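Local coordinates for protein putative ABC transporter (Thermobispora bispora, PDB 4PE6) that probably serves as the solute-binding component of an ABC transporter for carbohydrate-like compounds, and holds a trihydroxybutanoic acid in this crystal, at residues 127-132 with 165-170; 150-155 with 213-218. All coordinates share one frame; numbering follows the deposited sequence.

Contact 1: residues 127-132 with 165-170; sequences SFVDWA and YETTKK. With LTH ((2R,3S)-2,3,4-trihydroxybutanoic acid), chain C.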
loop_
_atom_site.group_PDB
_atom_site.type_symbol
_atom_site.label_atom_id
_atom_site.label_comp_id
_atom_site.label_asym_id
_atom_site.label_seq_id
_atom_site.Cartn_x
_atom_site.Cartn_y
_atom_site.Cartn_z
ATOM N N SER A 127 8.186 -4.404 -1.896
ATOM C CA SER A 127 8.445 -4.609 -3.345
ATOM C C SER A 127 7.186 -4.349 -4.176
ATOM O O SER A 127 6.343 -5.224 -4.362
ATOM C CB SER A 127 8.962 -5.999 -3.656
ATOM O OG SER A 127 9.091 -6.149 -5.060
ATOM N N PHE A 128 7.102 -3.146 -4.716
ATOM C CA PHE A 128 6.001 -2.786 -5.597
ATOM C C PHE A 128 6.056 -3.590 -6.881
ATOM O O PHE A 128 5.016 -3.959 -7.421
ATOM C CB PHE A 128 5.984 -1.288 -5.822
ATOM C CG PHE A 128 6.024 -0.520 -4.544
ATOM C CD1 PHE A 128 5.026 -0.712 -3.586
ATOM C CD2 PHE A 128 7.068 0.323 -4.251
ATOM C CE1 PHE A 128 5.070 -0.039 -2.376
ATOM C CE2 PHE A 128 7.105 1.004 -3.054
ATOM C CZ PHE A 128 6.116 0.815 -2.111
ATOM N N VAL A 129 7.268 -3.925 -7.322
ATOM C CA VAL A 129 7.417 -4.781 -8.476
ATOM C C VAL A 129 6.785 -6.153 -8.243
ATOM O O VAL A 129 6.065 -6.648 -9.098
ATOM C CB VAL A 129 8.884 -4.941 -8.886
ATOM C CG1 VAL A 129 9.013 -6.001 -9.963
ATOM C CG2 VAL A 129 9.422 -3.602 -9.402
ATOM N N ASP A 130 7.055 -6.768 -7.100
ATOM C CA ASP A 130 6.466 -8.074 -6.811
ATOM C C ASP A 130 4.935 -8.013 -6.793
ATOM O O ASP A 130 4.272 -8.880 -7.352
ATOM C CB ASP A 130 6.975 -8.619 -5.483
ATOM C CG ASP A 130 8.398 -9.158 -5.574
ATOM O OD1 ASP A 130 8.965 -9.190 -6.687
ATOM O OD2 ASP A 130 8.944 -9.516 -4.520
ATOM N N TRP A 131 4.396 -6.979 -6.139
ATOM C CA TRP A 131 2.948 -6.775 -6.083
ATOM C C TRP A 131 2.388 -6.698 -7.481
ATOM O O TRP A 131 1.540 -7.492 -7.856
ATOM C CB TRP A 131 2.631 -5.513 -5.285
ATOM C CG TRP A 131 1.178 -5.077 -5.249
ATOM C CD1 TRP A 131 0.102 -5.683 -5.830
ATOM C CD2 TRP A 131 0.684 -3.904 -4.616
ATOM N NE1 TRP A 131 -1.059 -4.949 -5.576
ATOM C CE2 TRP A 131 -0.720 -3.857 -4.835
ATOM C CE3 TRP A 131 1.288 -2.878 -3.891
ATOM C CZ2 TRP A 131 -1.524 -2.824 -4.351
ATOM C CZ3 TRP A 131 0.473 -1.848 -3.394
ATOM C CH2 TRP A 131 -0.926 -1.849 -3.619
ATOM N N ALA A 132 2.885 -5.755 -8.276
ATOM C CA ALA A 132 2.372 -5.619 -9.643
ATOM C C ALA A 132 2.458 -6.910 -10.444
ATOM O O ALA A 132 1.588 -7.181 -11.262
ATOM C CB ALA A 132 3.069 -4.471 -10.380
ATOM N N TYR A 165 2.880 0.710 -12.588
ATOM C CA TYR A 165 2.296 0.883 -13.921
ATOM C C TYR A 165 3.316 0.433 -14.993
ATOM O O TYR A 165 2.954 -0.241 -15.960
ATOM C CB TYR A 165 1.789 2.335 -14.170
ATOM C CG TYR A 165 1.061 2.521 -15.494
ATOM C CD1 TYR A 165 -0.040 1.725 -15.818
ATOM C CD2 TYR A 165 1.470 3.482 -16.429
ATOM C CE1 TYR A 165 -0.700 1.863 -17.029
ATOM C CE2 TYR A 165 0.810 3.616 -17.646
ATOM C CZ TYR A 165 -0.286 2.808 -17.925
ATOM O OH TYR A 165 -0.958 2.904 -19.109
ATOM N N GLU A 166 4.584 0.788 -14.819
ATOM C CA GLU A 166 5.604 0.325 -15.747
ATOM C C GLU A 166 5.669 -1.185 -15.727
ATOM O O GLU A 166 5.797 -1.818 -16.782
ATOM C CB GLU A 166 6.990 0.901 -15.416
ATOM C CG GLU A 166 7.077 2.400 -15.571
ATOM C CD GLU A 166 6.715 2.848 -16.967
ATOM O OE1 GLU A 166 7.342 2.346 -17.933
ATOM O OE2 GLU A 166 5.781 3.680 -17.104
ATOM N N THR A 167 5.596 -1.774 -14.536
ATOM C CA THR A 167 5.653 -3.225 -14.418
ATOM C C THR A 167 4.434 -3.855 -15.118
ATOM O O THR A 167 4.587 -4.786 -15.913
ATOM C CB THR A 167 5.724 -3.694 -12.955
ATOM O OG1 THR A 167 6.845 -3.099 -12.308
ATOM C CG2 THR A 167 5.862 -5.180 -12.865
ATOM N N THR A 168 3.241 -3.325 -14.863
ATOM C CA THR A 168 2.042 -3.851 -15.498
ATOM C C THR A 168 2.148 -3.794 -17.027
ATOM O O THR A 168 1.780 -4.749 -17.698
ATOM C CB THR A 168 0.772 -3.101 -15.062
ATOM O OG1 THR A 168 0.644 -3.171 -13.638
ATOM C CG2 THR A 168 -0.450 -3.744 -15.696
ATOM N N LYS A 169 2.659 -2.688 -17.568
ATOM C CA LYS A 169 2.790 -2.573 -19.023
ATOM C C LYS A 169 3.792 -3.602 -19.551
ATOM O O LYS A 169 3.560 -4.242 -20.579
ATOM C CB LYS A 169 3.205 -1.162 -19.430
ATOM C CG LYS A 169 2.105 -0.111 -19.231
ATOM C CD LYS A 169 2.511 1.242 -19.794
ATOM C CE LYS A 169 3.700 1.823 -19.050
ATOM N NZ LYS A 169 3.972 3.248 -19.398
ATOM N N LYS A 170 4.898 -3.763 -18.839
ATOM C CA LYS A 170 5.918 -4.741 -19.220
ATOM C C LYS A 170 5.370 -6.165 -19.298
ATOM O O LYS A 170 5.618 -6.883 -20.259
ATOM C CB LYS A 170 7.067 -4.695 -18.238
ATOM C CG LYS A 170 8.258 -5.495 -18.700
ATOM C CD LYS A 170 9.339 -5.527 -17.636
ATOM C CE LYS A 170 10.519 -6.385 -18.092
ATOM N NZ LYS A 170 10.983 -7.273 -16.985
HETATM O O1 LTH C . -2.838 1.318 -1.728
HETATM C C1 LTH C . -2.148 2.336 -1.350
HETATM O O LTH C . -2.604 3.455 -1.032
HETATM C C2 LTH C . -0.620 2.157 -1.175
HETATM O O2 LTH C . 0.011 3.407 -0.799
HETATM C C3 LTH C . 0.043 1.679 -2.450
HETATM O O3 LTH C . -0.200 2.613 -3.501
HETATM C C4 LTH C . 1.564 1.590 -2.217
HETATM O O4 LTH C . 1.757 0.551 -1.222
HETATM O O HOH W 1 -0.140 -5.089 -12.219
#
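With its CG2 anti to the backbone N and OG1 beside that N (chi1 -57°), Thr167 puts both branches of its side chain against the first turn of helix 128-142. CG2 lies alongside Ala132, 3.8 Å from Ala132 CB, while the Thr167 OG1 branch meets Val129 CG2 at 3.9 Å, the two side chains being roughly perpendicular. That meeting is apolar in effect, because Thr167 OG1 is hydrogen-bonded to Glu163 O. The axes of segments 128-132 and 165-170 approach to 8.9 Å and cross at -42°, a spacing in keeping with the small Ala132. A water donates to Ala132 O at 2.9 Å and lies unusually close to Thr168 OG1, itself bonded to Met164 O, so a bridge between the helices is likely but its geometry doubtful. In Trp131, CG lies opposite the backbone N (chi1 174°), which carries the indole out to the ligand; it meets LTH O4 edge-on, in the ring plane, with CZ3 3.5 Å from that O4. Phe128 CE1 approaches the same hydroxyl obliquely at 3.6 Å. Swapping Trp131 for an alanine would probably leave the C3-C4 end of the ligand without this aromatic edge and less closely confined, though polar bonds to partners such as Asp113 and Ser259 would remain. Aromatic side chains at a helix start, lining the ligand cleft, are in keeping with sugar-binding periplasmic binding proteins.

Contact 2: residues 150-155 with 213-218; sequences IVVRGV and CGDGYG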
loop_
_atom_site.group_PDB
_atom_site.type_symbol
_atom_site.label_atom_id
_atom_site.label_comp_id
_atom_site.label_asym_id
_atom_site.label_seq_id
_atom_site.Cartn_x
_atom_site.Cartn_y
_atom_site.Cartn_z
ATOM N N ILE A 150 -8.996 -4.524 -18.680
ATOM C CA ILE A 150 -8.984 -3.135 -18.254
ATOM C C ILE A 150 -7.866 -2.976 -17.221
ATOM O O ILE A 150 -7.722 -3.810 -16.334
ATOM C CB ILE A 150 -10.334 -2.716 -17.648
ATOM C CG1 ILE A 150 -11.407 -2.693 -18.732
ATOM C CG2 ILE A 150 -10.230 -1.368 -16.937
ATOM C CD1 ILE A 150 -12.793 -2.357 -18.224
ATOM N N VAL A 151 -7.068 -1.925 -17.362
ATOM C CA VAL A 151 -6.083 -1.568 -16.351
ATOM C C VAL A 151 -6.649 -0.426 -15.521
ATOM O O VAL A 151 -7.010 0.624 -16.062
ATOM C CB VAL A 151 -4.743 -1.124 -16.986
ATOM C CG1 VAL A 151 -3.701 -0.777 -15.916
ATOM C CG2 VAL A 151 -4.210 -2.207 -17.910
ATOM N N VAL A 152 -6.666 -0.619 -14.206
ATOM C CA VAL A 152 -7.074 0.403 -13.268
ATOM C C VAL A 152 -5.863 0.797 -12.456
ATOM O O VAL A 152 -5.358 0.014 -11.660
ATOM C CB VAL A 152 -8.164 -0.096 -12.302
ATOM C CG1 VAL A 152 -8.552 1.021 -11.360
ATOM C CG2 VAL A 152 -9.379 -0.656 -13.050
ATOM N N ARG A 153 -5.374 2.005 -12.681
ATOM C CA ARG A 153 -4.207 2.495 -11.984
ATOM C C ARG A 153 -4.488 2.834 -10.524
ATOM O O ARG A 153 -5.635 3.127 -10.114
ATOM C CB ARG A 153 -3.637 3.707 -12.704
ATOM C CG ARG A 153 -3.172 3.370 -14.110
ATOM C CD ARG A 153 -2.546 4.553 -14.843
ATOM N NE ARG A 153 -1.336 5.018 -14.187
ATOM C CZ ARG A 153 -0.472 5.886 -14.732
ATOM N NH1 ARG A 153 -0.698 6.402 -15.918
ATOM N NH2 ARG A 153 0.609 6.258 -14.075
ATOM N N GLY A 154 -3.415 2.808 -9.746
ATOM C CA GLY A 154 -3.491 3.061 -8.309
ATOM C C GLY A 154 -3.406 4.523 -7.920
ATOM O O GLY A 154 -4.110 5.372 -8.492
ATOM N N VAL A 155 -2.571 4.813 -6.925
ATOM C CA VAL A 155 -2.418 6.164 -6.400
ATOM C C VAL A 155 -1.538 6.975 -7.349
ATOM O O VAL A 155 -0.356 7.214 -7.077
ATOM C CB VAL A 155 -1.903 6.159 -4.947
ATOM C CG1 VAL A 155 -1.850 7.551 -4.357
ATOM C CG2 VAL A 155 -2.851 5.305 -4.080
ATOM N N CYS A 213 -5.493 -2.144 -8.552
ATOM C CA CYS A 213 -4.762 -1.914 -7.319
ATOM C C CYS A 213 -5.732 -2.111 -6.155
ATOM O O CYS A 213 -6.403 -1.165 -5.745
ATOM C CB CYS A 213 -4.218 -0.487 -7.291
ATOM S SG CYS A 213 -3.292 -0.085 -5.801
ATOM N N GLY A 214 -5.840 -3.344 -5.676
ATOM C CA GLY A 214 -6.687 -3.671 -4.528
ATOM C C GLY A 214 -8.073 -3.046 -4.641
ATOM O O GLY A 214 -8.550 -2.412 -3.714
ATOM N N ASP A 215 -8.725 -3.222 -5.780
ATOM C CA ASP A 215 -9.978 -2.532 -6.058
ATOM C C ASP A 215 -11.041 -3.454 -6.628
ATOM O O ASP A 215 -12.103 -2.984 -7.060
ATOM C CB ASP A 215 -9.696 -1.416 -7.061
ATOM C CG ASP A 215 -8.893 -1.909 -8.248
ATOM O OD1 ASP A 215 -9.025 -3.113 -8.568
ATOM O OD2 ASP A 215 -8.119 -1.113 -8.852
ATOM N N GLY A 216 -10.761 -4.755 -6.621
ATOM C CA GLY A 216 -11.612 -5.744 -7.288
ATOM C C GLY A 216 -13.059 -5.803 -6.810
ATOM O O GLY A 216 -13.945 -6.178 -7.573
ATOM N N TYR A 217 -13.321 -5.444 -5.557
ATOM C CA TYR A 217 -14.716 -5.489 -5.047
ATOM C C TYR A 217 -15.518 -4.404 -5.748
ATOM O O TYR A 217 -16.623 -4.647 -6.184
ATOM C CB TYR A 217 -14.780 -5.311 -3.523
ATOM C CG TYR A 217 -16.184 -5.356 -2.945
ATOM C CD1 TYR A 217 -16.782 -6.560 -2.603
ATOM C CD2 TYR A 217 -16.916 -4.181 -2.758
ATOM C CE1 TYR A 217 -18.075 -6.592 -2.073
ATOM C CE2 TYR A 217 -18.197 -4.207 -2.250
ATOM C CZ TYR A 217 -18.763 -5.414 -1.905
ATOM O OH TYR A 217 -20.026 -5.420 -1.389
ATOM N N GLY A 218 -14.940 -3.214 -5.869
ATOM C CA GLY A 218 -15.569 -2.097 -6.581
ATOM C C GLY A 218 -15.723 -2.355 -8.064
ATOM O O GLY A 218 -16.738 -2.022 -8.667
HETATM O O HOH W 2 -7.087 1.490 -8.314
#
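Val152, Gly154, Cys213 and Asp215 form a buried contact at the C-terminal ends of two adjacent parallel strands, 147-153 and 209-211, where the chain turns toward the ligand cleft. The backbones are already parting here: Val152 O and Cys213 N are 3.8 Å apart, too far for a continued strand ladder, and side chains take over. Cys213 CB rests on Gly154 CA at 3.8 Å, with SG also beside that CA and joined in a disulfide to Cys188. Gly154, lacking a CB, leaves room for the sulfur; a CB there would probably lie too close to Cys213 SG.

Beside this pair, Asp215 and Val152 lie alongside with their side chains running opposite ways, and Val152 CG1 packs 3.3 Å from Asp215 OD2. The carboxylate is turned back over its own loop: chi1 of 49° places CG between the backbone N and the carbonyl carbon. Although Asp215 precedes helix 216-226, its side chain does not cap it. Instead OD2 accepts Cys213 N at 2.8 Å, with an N-H...O angle of 158°, the donor standing well above the carboxylate plane. A water donates to Asp215 OD2 at 2.9 Å and to Arg153 O at 2.8 Å, tying the loop to the strand end. Two donors thus satisfy this buried oxygen and probably favour its charged form.

The Cys213 side chain lies about 4 Å from LTH, and Cys188 and Val155 belong to the pocket, so these strand-end loops form part of the cleft wall, as in the periplasmic binding protein fold. Helix 190-200 covers the contact, with Ala193 against both Val152 and Asp215 and Val197 against Val152. On the flanks, Val152 meets Val184 of strand 178-185 and Val210 of strand 209-211.

In the fold
The two contacts share one lobe and interleave along the chain: in sequence, strand 147-153 of contact 2 follows helix 128-142 and precedes helix 159-173, the two helices of contact 1. Contact 1 joins helix to helix and is only partly buried, its small aliphatic and threonine groups reaching the surface at Val129. Contact 2 lies wholly in the interior, at the strand ends, and relies on a disulfide cysteine, a glycine and a buried carboxylate. They meet directly near the ligand, where Trp131 CZ2 packs 3.6 Å from Cys213 SG, and again where the Tyr165 ring receives Arg153 in a cation-pi interaction. Both supply residues to the pocket: Phe128 and Trp131 from contact 1, Val155 from contact 2.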